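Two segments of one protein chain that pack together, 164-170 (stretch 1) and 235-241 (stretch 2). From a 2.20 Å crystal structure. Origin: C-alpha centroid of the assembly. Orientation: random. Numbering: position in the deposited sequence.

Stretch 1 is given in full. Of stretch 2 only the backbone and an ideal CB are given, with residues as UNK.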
ATOM      1  N   VAL A 164      -9.211  17.125   7.206  1.00 28.54           N
ATOM      2  CA  VAL A 164      -8.445  16.356   8.169  1.00 28.60           C
ATOM      3  C   VAL A 164      -8.851  14.904   8.030  1.00 28.02           C
ATOM      4  O   VAL A 164     -10.021  14.600   7.833  1.00 28.42           O
ATOM      5  CB  VAL A 164      -8.748  16.788   9.610  1.00 29.92           C
ATOM      6  CG1 VAL A 164     -10.239  16.699   9.864  1.00 30.70           C
ATOM      7  CG2 VAL A 164      -8.004  15.888  10.592  1.00 28.88           C
ATOM      8  N   ILE A 165      -7.884  14.006   8.126  1.00 27.12           N
ATOM      9  CA  ILE A 165      -8.187  12.591   8.033  1.00 26.84           C
ATOM     10  C   ILE A 165      -7.737  11.901   9.307  1.00 26.09           C
ATOM     11  O   ILE A 165      -6.612  12.104   9.764  1.00 25.90           O
ATOM     12  CB  ILE A 165      -7.481  11.945   6.812  1.00 26.49           C
ATOM     13  CG1 ILE A 165      -7.602  10.421   6.880  1.00 26.33           C
ATOM     14  CG2 ILE A 165      -6.028  12.385   6.756  1.00 25.16           C
ATOM     15  CD1 ILE A 165      -6.993   9.703   5.688  1.00 25.67           C
ATOM     16  N   ILE A 166      -8.631  11.123   9.911  1.00 25.34           N
ATOM     17  CA  ILE A 166      -8.270  10.384  11.114  1.00 24.54           C
ATOM     18  C   ILE A 166      -8.008   8.991  10.588  1.00 24.87           C
ATOM     19  O   ILE A 166      -8.915   8.288  10.129  1.00 25.16           O
ATOM     20  CB  ILE A 166      -9.391  10.358  12.161  1.00 23.72           C
ATOM     21  CG1 ILE A 166      -9.765  11.789  12.551  1.00 25.55           C
ATOM     22  CG2 ILE A 166      -8.908   9.626  13.402  1.00 22.95           C
ATOM     23  CD1 ILE A 166      -8.596  12.608  13.106  1.00 26.60           C
ATOM     24  N   GLN A 167      -6.744   8.610  10.660  1.00 23.65           N
ATOM     25  CA  GLN A 167      -6.277   7.354  10.122  1.00 24.90           C
ATOM     26  C   GLN A 167      -5.942   6.245  11.120  1.00 24.41           C
ATOM     27  O   GLN A 167      -5.390   6.481  12.193  1.00 24.97           O
ATOM     28  CB  GLN A 167      -5.069   7.688   9.236  1.00 24.39           C
ATOM     29  CG  GLN A 167      -4.240   6.541   8.806  1.00 27.47           C
ATOM     30  CD  GLN A 167      -3.419   5.978   9.922  1.00 23.40           C
ATOM     31  OE1 GLN A 167      -3.279   4.769  10.025  1.00 28.47           O
ATOM     32  NE2 GLN A 167      -2.859   6.846  10.764  1.00 21.46           N
ATOM     33  N   ARG A 168      -6.283   5.021  10.743  1.00 24.79           N
ATOM     34  CA  ARG A 168      -5.993   3.856  11.561  1.00 25.77           C
ATOM     35  C   ARG A 168      -5.238   2.843  10.701  1.00 23.75           C
ATOM     36  O   ARG A 168      -5.737   2.390   9.674  1.00 23.25           O
ATOM     37  CB  ARG A 168      -7.286   3.237  12.091  1.00 28.64           C
ATOM     38  CG  ARG A 168      -7.104   1.847  12.681  1.00 34.63           C
ATOM     39  CD  ARG A 168      -6.251   1.857  13.930  1.00 41.73           C
ATOM     40  NE  ARG A 168      -5.927   0.502  14.365  1.00 48.95           N
ATOM     41  CZ  ARG A 168      -6.830  -0.452  14.579  1.00 51.04           C
ATOM     42  NH1 ARG A 168      -8.119  -0.199  14.399  1.00 53.28           N
ATOM     43  NH2 ARG A 168      -6.443  -1.664  14.964  1.00 50.76           N
ATOM     44  N   THR A 169      -4.024   2.504  11.120  1.00 23.04           N
ATOM     45  CA  THR A 169      -3.204   1.543  10.391  1.00 22.84           C
ATOM     46  C   THR A 169      -2.911   0.313  11.231  1.00 22.09           C
ATOM     47  O   THR A 169      -2.582   0.426  12.406  1.00 22.70           O
ATOM     48  CB  THR A 169      -1.829   2.137  10.003  1.00 22.48           C
ATOM     49  OG1 THR A 169      -2.002   3.207   9.072  1.00 24.13           O
ATOM     50  CG2 THR A 169      -0.952   1.066   9.370  1.00 21.58           C
ATOM     51  N   SER A 170      -3.030  -0.860  10.624  1.00 22.78           N
ATOM     52  CA  SER A 170      -2.704  -2.099  11.316  1.00 23.97           C
ATOM     53  C   SER A 170      -1.646  -2.748  10.438  1.00 22.33           C
ATOM     54  O   SER A 170      -1.736  -2.693   9.214  1.00 23.69           O
ATOM     55  CB  SER A 170      -3.920  -3.017  11.429  1.00 25.29           C
ATOM     56  OG  SER A 170      -4.186  -3.641  10.194  1.00 32.44           O
ATOM     57  N   UNK A 235       2.349  14.290   4.605  1.00 27.42           N
ATOM     58  CA  UNK A 235       2.767  13.012   5.162  1.00 28.41           C
ATOM     59  C   UNK A 235       2.080  12.845   6.507  1.00 28.81           C
ATOM     60  O   UNK A 235       1.907  13.815   7.249  1.00 29.45           O
ATOM     61  CB  UNK A 235       4.288  12.929   5.300  1.00 28.41           C
ATOM     62  N   UNK A 236       1.686  11.618   6.824  1.00 27.31           N
ATOM     63  CA  UNK A 236       1.024  11.363   8.090  1.00 27.51           C
ATOM     64  C   UNK A 236       1.958  10.590   9.020  1.00 28.71           C
ATOM     65  O   UNK A 236       2.276   9.420   8.763  1.00 26.47           O
ATOM     66  CB  UNK A 236      -0.280  10.594   7.871  1.00 27.51           C
ATOM     67  N   UNK A 237       2.413  11.259  10.081  1.00 27.29           N
ATOM     68  CA  UNK A 237       3.291  10.640  11.065  1.00 27.89           C
ATOM     69  C   UNK A 237       2.515   9.448  11.604  1.00 27.06           C
ATOM     70  O   UNK A 237       1.371   9.583  12.046  1.00 25.53           O
ATOM     71  CB  UNK A 237       3.702  11.611  12.174  1.00 27.89           C
ATOM     72  N   UNK A 238       3.149   8.284  11.587  1.00 25.62           N
ATOM     73  CA  UNK A 238       2.459   7.069  11.978  1.00 23.33           C
ATOM     74  C   UNK A 238       3.387   6.046  12.647  1.00 22.77           C
ATOM     75  O   UNK A 238       4.009   5.218  11.978  1.00 22.81           O
ATOM     76  CB  UNK A 238       1.795   6.442  10.750  1.00 23.33           C
ATOM     77  N   UNK A 239       3.477   6.121  13.972  1.00 20.09           N
ATOM     78  CA  UNK A 239       4.308   5.204  14.739  1.00 21.25           C
ATOM     79  C   UNK A 239       3.443   4.042  15.206  1.00 22.70           C
ATOM     80  O   UNK A 239       2.620   4.194  16.110  1.00 21.03           O
ATOM     81  CB  UNK A 239       4.966   5.911  15.926  1.00 21.25           C
ATOM     82  N   UNK A 240       3.627   2.885  14.577  1.00 21.62           N
ATOM     83  CA  UNK A 240       2.862   1.695  14.918  1.00 22.85           C
ATOM     84  C   UNK A 240       3.357   1.107  16.236  1.00 22.31           C
ATOM     85  O   UNK A 240       4.563   1.051  16.497  1.00 20.60           O
ATOM     86  CB  UNK A 240       2.957   0.656  13.799  1.00 22.85           C
ATOM     87  N   UNK A 241       2.416   0.674  17.066  1.00 19.86           N
ATOM     88  CA  UNK A 241       2.750   0.105  18.357  1.00 19.91           C
ATOM     89  C   UNK A 241       2.018  -1.208  18.554  1.00 18.32           C
ATOM     90  O   UNK A 241       0.886  -1.374  18.099  1.00 17.27           O
ATOM     91  CB  UNK A 241       2.412   1.083  19.484  1.00 19.91           C
TER

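Stretch 1 is a strand whose side chains alternate. Ile165, Gln167 and Thr169 point toward stretch 2, while Ile166, Arg168 and Ser170 point away. The two segments run in roughly the same direction, 27° apart. Their backbones are well separated, so the contact is made by side chains.

Position 235 has no atom of stretch 1 within 5.5 Å of its ideal CB. Nothing here selects a side chain, and many would fit. The residue is Lys235, which makes no contact with stretch 1.

At position 236 CA-to-CB points toward stretch 1. The ideal CB lies 5.4 Å from NE2 of Gln167, and the apolar side chain of Ile165 lies off to another side. A mid-sized apolar residue such as Leu, Ile or Met would suit; an amide-bearing residue could also reach Gln167. The residue is Ile236, with chi1 m and chi2 t. Its CD1 comes to 3.9 Å from CG2 of Ile165, an apolar contact. Its CG2 lies 4.3 Å from NE2 of Gln167, beside the amide.

At position 237 CA-to-CB points away, and stretch 1 offers nothing within reach of the ideal CB. Polar or charged residues are as plausible as any. The residue is Arg237, and its guanidinium bonds elsewhere in the structure.

Position 238 points toward stretch 1 again. Its ideal CB is 4.7 Å from NE2 of Gln167 and 5.3 Å from OG1 of Thr169. Two polar groups so near favor a short polar side chain: Asn, Asp, Ser or Thr. The residue is Asn238, chi1 t. Its ND2 donates a weak hydrogen bond to OG1 of Thr169, at 3.1 Å and an angle of 135°. The place of that oxygen is less sure, because it sits too close to a neighbor in the model. OD1 of Asn238 lies 3.6 Å from NE2 of Gln167, a near approach without a hydrogen bond.

Position 239 is out of reach of stretch 1, so the choice is open. The residue is Lys239, its side chain fully extended.

Position 240 points toward stretch 1, with its CA 7.6 Å from the CA of Thr169. The ideal CB has no close neighbor, so a longer side chain is needed to touch the threonine methyl. Leu, Ile or Met would do. The residue is Leu240; its CD1 lies 4.3 Å from CG2 of Thr169.

Position 241 is also out of reach. The residue is Lys241, whose NZ donates a 2.8 Å hydrogen bond to O of Lys239.

Stretch 2, residues 235-241: KIRNKLK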
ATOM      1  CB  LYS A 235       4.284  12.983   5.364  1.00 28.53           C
ATOM      2  CG  LYS A 235       4.775  11.740   6.084  1.00 28.32           C
ATOM      3  CD  LYS A 235       6.279  11.626   6.015  1.00 31.06           C
ATOM      4  CE  LYS A 235       6.954  12.761   6.753  1.00 32.95           C
ATOM      5  NZ  LYS A 235       8.418  12.727   6.525  1.00 33.94           N
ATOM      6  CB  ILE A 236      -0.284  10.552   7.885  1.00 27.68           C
ATOM      7  CG1 ILE A 236      -1.201  11.278   6.895  1.00 26.22           C
ATOM      8  CG2 ILE A 236      -0.996  10.362   9.218  1.00 26.70           C
ATOM      9  CD1 ILE A 236      -2.531  10.572   6.650  1.00 24.57           C
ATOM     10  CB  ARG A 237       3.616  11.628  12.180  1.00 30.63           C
ATOM     11  CG  ARG A 237       4.382  12.846  11.696  1.00 35.13           C
ATOM     12  CD  ARG A 237       5.796  12.869  12.250  1.00 41.28           C
ATOM     13  NE  ARG A 237       6.701  11.965  11.547  1.00 45.76           N
ATOM     14  CZ  ARG A 237       7.846  11.517  12.056  1.00 47.16           C
ATOM     15  NH1 ARG A 237       8.221  11.887  13.277  1.00 45.68           N
ATOM     16  NH2 ARG A 237       8.621  10.706  11.343  1.00 45.35           N
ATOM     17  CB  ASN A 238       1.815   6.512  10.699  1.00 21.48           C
ATOM     18  CG  ASN A 238       0.825   5.401  10.956  1.00 23.53           C
ATOM     19  OD1 ASN A 238       0.181   5.338  12.006  1.00 23.82           O
ATOM     20  ND2 ASN A 238       0.679   4.525   9.972  1.00 23.09           N
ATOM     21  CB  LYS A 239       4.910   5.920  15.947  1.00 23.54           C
ATOM     22  CG  LYS A 239       5.752   5.036  16.855  1.00 26.33           C
ATOM     23  CD  LYS A 239       6.410   5.884  17.938  1.00 30.13           C
ATOM     24  CE  LYS A 239       7.240   5.051  18.897  1.00 30.29           C
ATOM     25  NZ  LYS A 239       7.875   5.920  19.934  1.00 33.44           N
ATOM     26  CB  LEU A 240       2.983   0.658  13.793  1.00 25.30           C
ATOM     27  CG  LEU A 240       2.162   0.863  12.510  1.00 28.67           C
ATOM     28  CD1 LEU A 240       2.108   2.323  12.111  1.00 30.95           C
ATOM     29  CD2 LEU A 240       2.772   0.024  11.394  1.00 26.59           C
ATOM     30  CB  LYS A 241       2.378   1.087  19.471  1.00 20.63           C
ATOM     31  CG  LYS A 241       3.011   2.461  19.290  1.00 23.91           C
ATOM     32  CD  LYS A 241       2.553   3.429  20.359  1.00 22.34           C
ATOM     33  CE  LYS A 241       2.727   4.864  19.892  1.00 27.17           C
ATOM     34  NZ  LYS A 241       1.928   5.156  18.657  1.00 24.60           N
TER
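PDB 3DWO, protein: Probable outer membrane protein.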